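Local coordinates for uncharacterized protein (Pseudomonas syringae pv. tomato, PDB 3K4I) that is of unknown function but belongs to the Aldolase/RraA family and assembles from three copies of its chain, at residues 143-146 with 147-151; 16-19 with 20-23. All coordinates share one frame; numbering follows the deposited sequence.

Interaction 1: residues 143-146 with 147-151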
loop_
_atom_site.group_PDB
_atom_site.type_symbol
_atom_site.label_atom_id
_atom_site.label_comp_id
_atom_site.label_asym_id
_atom_site.label_seq_id
_atom_site.Cartn_x
_atom_site.Cartn_y
_atom_site.Cartn_z
ATOM N N GLN C 143 -10.160 -13.686 5.444
ATOM C CA GLN C 143 -10.997 -14.410 6.406
ATOM C C GLN C 143 -12.342 -13.705 6.565
ATOM O O GLN C 143 -12.411 -12.477 6.693
ATOM C CB GLN C 143 -10.288 -14.593 7.758
ATOM C CG GLN C 143 -9.075 -15.520 7.684
ATOM C CD GLN C 143 -8.403 -15.763 9.036
ATOM O OE1 GLN C 143 -7.508 -16.589 9.133
ATOM N NE2 GLN C 143 -8.829 -15.046 10.068
ATOM N N SER C 144 -13.390 -14.512 6.515
ATOM C CA SER C 144 -14.785 -14.087 6.526
ATOM C C SER C 144 -15.166 -13.466 7.858
ATOM O O SER C 144 -14.583 -13.814 8.885
ATOM C CB SER C 144 -15.654 -15.318 6.281
ATOM O OG SER C 144 -17.028 -15.055 6.480
ATOM N N ALA C 145 -16.173 -12.587 7.838
ATOM C CA ALA C 145 -16.797 -12.088 9.070
ATOM C C ALA C 145 -17.507 -13.193 9.858
ATOM O O ALA C 145 -17.692 -13.068 11.071
ATOM C CB ALA C 145 -17.804 -10.981 8.746
ATOM N N LYS C 146 -17.897 -14.270 9.169
ATOM C CA LYS C 146 -18.728 -15.304 9.784
ATOM C C LYS C 146 -18.021 -15.906 11.004
ATOM O O LYS C 146 -16.855 -16.320 10.938
ATOM C CB LYS C 146 -19.146 -16.370 8.764
ATOM C CG LYS C 146 -20.038 -17.474 9.357
ATOM C CD LYS C 146 -21.192 -17.848 8.431
ATOM C CE LYS C 146 -22.262 -16.752 8.403
ATOM N NZ LYS C 146 -23.615 -17.275 8.014
ATOM N N ASN C 147 -18.726 -15.877 12.130
ATOM C CA ASN C 147 -18.179 -16.295 13.437
ATOM C C ASN C 147 -17.020 -15.440 13.956
ATOM O O ASN C 147 -16.361 -15.831 14.924
ATOM C CB ASN C 147 -17.769 -17.788 13.440
ATOM C CG ASN C 147 -18.961 -18.737 13.425
ATOM O OD1 ASN C 147 -18.855 -19.870 12.945
ATOM N ND2 ASN C 147 -20.093 -18.288 13.949
ATOM N N ARG C 148 -16.773 -14.280 13.343
ATOM C CA ARG C 148 -15.697 -13.392 13.788
ATOM C C ARG C 148 -16.210 -12.033 14.239
ATOM O O ARG C 148 -15.759 -11.464 15.234
ATOM C CB ARG C 148 -14.617 -13.239 12.711
ATOM C CG ARG C 148 -13.868 -14.548 12.422
ATOM C CD ARG C 148 -12.625 -14.339 11.540
ATOM N NE ARG C 148 -11.837 -15.569 11.422
ATOM C CZ ARG C 148 -12.069 -16.515 10.515
ATOM N NH1 ARG C 148 -13.046 -16.367 9.633
ATOM N NH2 ARG C 148 -11.321 -17.604 10.486
ATOM N N THR C 149 -17.165 -11.512 13.487
ATOM C CA THR C 149 -17.799 -10.239 13.813
ATOM C C THR C 149 -19.234 -10.342 13.318
ATOM O O THR C 149 -19.525 -11.232 12.527
ATOM C CB THR C 149 -17.054 -9.031 13.177
ATOM O OG1 THR C 149 -17.534 -7.820 13.774
ATOM C CG2 THR C 149 -17.234 -8.982 11.669
ATOM N N GLN C 150 -20.137 -9.509 13.846
ATOM C CA GLN C 150 -21.535 -9.552 13.439
ATOM C C GLN C 150 -22.136 -8.156 13.360
ATOM O O GLN C 150 -21.682 -7.230 14.032
ATOM C CB GLN C 150 -22.373 -10.445 14.366
ATOM C CG GLN C 150 -22.753 -9.787 15.657
ATOM C CD GLN C 150 -23.583 -10.658 16.582
ATOM O OE1 GLN C 150 -23.463 -11.902 16.596
ATOM N NE2 GLN C 150 -24.395 -10.003 17.401
ATOM N N LEU C 151 -23.128 -7.995 12.487
ATOM C CA LEU C 151 -23.812 -6.711 12.386
ATOM C C LEU C 151 -24.529 -6.347 13.676
ATOM O O LEU C 151 -25.204 -7.193 14.287
ATOM C CB LEU C 151 -24.838 -6.746 11.251
ATOM C CG LEU C 151 -24.180 -6.732 9.895
ATOM C CD1 LEU C 151 -25.120 -7.298 8.839
ATOM C CD2 LEU C 151 -23.764 -5.304 9.545
#
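Q143 lies over one face of the R148 guanidinium, its CB over the centre of the group, 3.7 Å above the plane. The bend that brings the two together is a type II beta turn over A145–R148, with K146 and N147 as its corner residues, overlapped by an ST turn in which S144 OG accepts from K146 N. Amide and guanidinium planes are only 29° apart, so the groups are stacked although the side chains as a whole cross at about a right angle. Q143 NE2 stands 3.3 Å from R148 NE; both are donors, so this is stacking and not a hydrogen bond. At the edge of the guanidinium, S144 O accepts from R148 NH1 at 3.1 Å, close to the guanidinium plane and with an N-H...O angle of 158°. The arginine sets out with CG anti to its carbonyl carbon (chi1 -65°), which directs it back along the loop, and the extended run from CG to NE supplies the reach. Its NH2 makes salt bridges with D33 and D38 of the second subunit, while Q143 OE1 accepts from G40 N of that same subunit; the stack is therefore part of the subunit interface. A145 O closes the turn by accepting from R148 N at 2.7 Å and takes a second, i+4 bond from T149 N at 2.9 Å. The latter donor lies in the carbonyl plane, the former well above it. T149 OG1 is directed to N91 and to Q63 O on strand 53-63, and the methyl CG2 meets A145 CB at 3.6 Å.

Interaction 2: residues 16-19 with 20-23; sequences VLDE and CEHL
V16 O takes a weak bond from C20 N at 3.4 Å, the four-residue spacing of an alpha helix. L17 O competes for the same N-H: C20 N also donates weakly to it, at 3.1 Å but with an N-H...O angle of just 126°; the N-H points straight at neither oxygen, and both bonds are weak. C20 CB touches this second carbonyl as well, 3.4 Å from L17 O. At D18 the three-residue spacing has taken over, with E21 N bonding D18 O at 3.0 Å from well above the carbonyl plane. The CB of E21 sits 3.1 Å from that oxygen, and the glutamate chain, extended beyond CG, lies alongside D18 and points the same way. Their carboxylates are turned 65° from each other, and D18 OD1 and E21 OE2 come to 4.1 Å, a proximity of like charges without a bond. Q14 NE2 donates to the same D18 OD1, which probably eases the repulsion. In this RraA-like protein the bonding thus shifts from four-residue to three-residue spacing as the chain runs on from helix 14-19 toward helix 25-33. The helix packs beside helix 186-207 and the strands of the mixed sheet; C20 is buried against V190, L170, V172 and V54. E19 repeats the i+3 pattern through its own carbonyl, which accepts from H22 N at 3.1 Å and 165°, while the edge of the imidazole is turned to the same oxygen. The E19 carboxylate makes a salt bridge with R194, and E19 O is met from another direction by L23 CG at 3.8 Å.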
loop_
_atom_site.group_PDB
_atom_site.type_symbol
_atom_site.label_atom_id
_atom_site.label_comp_id
_atom_site.label_asym_id
_atom_site.label_seq_id
_atom_site.Cartn_x
_atom_site.Cartn_y
_atom_site.Cartn_z
ATOM N N VAL C 16 -25.004 19.791 -5.681
ATOM C CA VAL C 16 -23.868 19.826 -4.748
ATOM C C VAL C 16 -23.036 18.561 -4.920
ATOM O O VAL C 16 -21.809 18.621 -4.965
ATOM C CB VAL C 16 -24.377 19.994 -3.285
ATOM C CG1 VAL C 16 -23.253 19.764 -2.251
ATOM C CG2 VAL C 16 -25.005 21.383 -3.080
ATOM N N LEU C 17 -23.707 17.419 -5.069
ATOM C CA LEU C 17 -23.022 16.154 -5.353
ATOM C C LEU C 17 -22.320 16.194 -6.713
ATOM O O LEU C 17 -21.180 15.732 -6.840
ATOM C CB LEU C 17 -24.003 14.971 -5.268
ATOM C CG LEU C 17 -24.629 14.743 -3.888
ATOM C CD1 LEU C 17 -26.018 14.084 -3.953
ATOM C CD2 LEU C 17 -23.714 13.935 -2.966
ATOM N N ASP C 18 -22.975 16.786 -7.714
ATOM C CA ASP C 18 -22.378 16.845 -9.044
ATOM C C ASP C 18 -21.088 17.654 -9.043
ATOM O O ASP C 18 -20.089 17.228 -9.633
ATOM C CB ASP C 18 -23.383 17.334 -10.102
ATOM C CG ASP C 18 -24.561 16.376 -10.265
ATOM O OD1 ASP C 18 -24.356 15.154 -10.090
ATOM O OD2 ASP C 18 -25.687 16.832 -10.545
ATOM N N GLU C 19 -21.101 18.784 -8.336
ATOM C CA GLU C 19 -19.922 19.630 -8.176
ATOM C C GLU C 19 -18.712 18.882 -7.634
ATOM O O GLU C 19 -17.595 19.170 -8.043
ATOM C CB GLU C 19 -20.207 20.790 -7.250
ATOM C CG GLU C 19 -21.198 21.786 -7.793
ATOM C CD GLU C 19 -21.230 23.045 -6.959
ATOM O OE1 GLU C 19 -20.401 23.933 -7.225
ATOM O OE2 GLU C 19 -22.073 23.131 -6.034
ATOM N N CYS C 20 -18.947 17.937 -6.718
ATOM C CA CYS C 20 -17.875 17.128 -6.098
ATOM C C CYS C 20 -17.143 16.180 -7.048
ATOM O O CYS C 20 -16.098 15.614 -6.703
ATOM C CB CYS C 20 -18.447 16.339 -4.924
ATOM S SG CYS C 20 -18.592 17.308 -3.423
ATOM N N GLU C 21 -17.693 16.000 -8.245
ATOM C CA GLU C 21 -17.008 15.311 -9.349
ATOM C C GLU C 21 -15.671 15.948 -9.688
ATOM O O GLU C 21 -14.773 15.271 -10.183
ATOM C CB GLU C 21 -17.865 15.346 -10.619
ATOM C CG GLU C 21 -18.907 14.244 -10.751
ATOM C CD GLU C 21 -19.736 14.365 -12.028
ATOM O OE1 GLU C 21 -19.211 14.856 -13.072
ATOM O OE2 GLU C 21 -20.929 13.969 -11.985
ATOM N N HIS C 22 -15.554 17.249 -9.453
ATOM C CA HIS C 22 -14.348 18.005 -9.801
ATOM C C HIS C 22 -13.631 18.557 -8.575
ATOM O O HIS C 22 -12.818 19.488 -8.698
ATOM C CB HIS C 22 -14.688 19.159 -10.756
ATOM C CG HIS C 22 -15.521 18.742 -11.928
ATOM N ND1 HIS C 22 -14.971 18.263 -13.098
ATOM C CD2 HIS C 22 -16.864 18.733 -12.111
ATOM C CE1 HIS C 22 -15.938 17.983 -13.954
ATOM N NE2 HIS C 22 -17.096 18.256 -13.378
ATOM N N LEU C 23 -13.922 17.983 -7.401
ATOM C CA LEU C 23 -13.266 18.399 -6.176
ATOM C C LEU C 23 -12.453 17.261 -5.587
ATOM O O LEU C 23 -12.919 16.129 -5.525
ATOM C CB LEU C 23 -14.277 18.928 -5.137
ATOM C CG LEU C 23 -15.044 20.203 -5.488
ATOM C CD1 LEU C 23 -16.091 20.563 -4.424
ATOM C CD2 LEU C 23 -14.121 21.425 -5.786
#

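In the fold
From the N terminus, the chain meets interaction 2 first, after helix 14-19 and leading into helix 25-33, and reaches interaction 1 much later, in the loop between strands 135-137 and 150-154. Each closes a local turn, and the two are in series, neither nested nor crossing. Their centres are 35 Å apart and their nearest atoms about 23 Å, on opposite sides of the chain's centre, so they do not touch. In interaction 2, side chains of 16-23 pack on helix 186-207 and on strands 53-63 and 170-174 of the same subunit; interaction 1 lies where a loop enters the same sheet beside strand 53-63 and meets the second subunit.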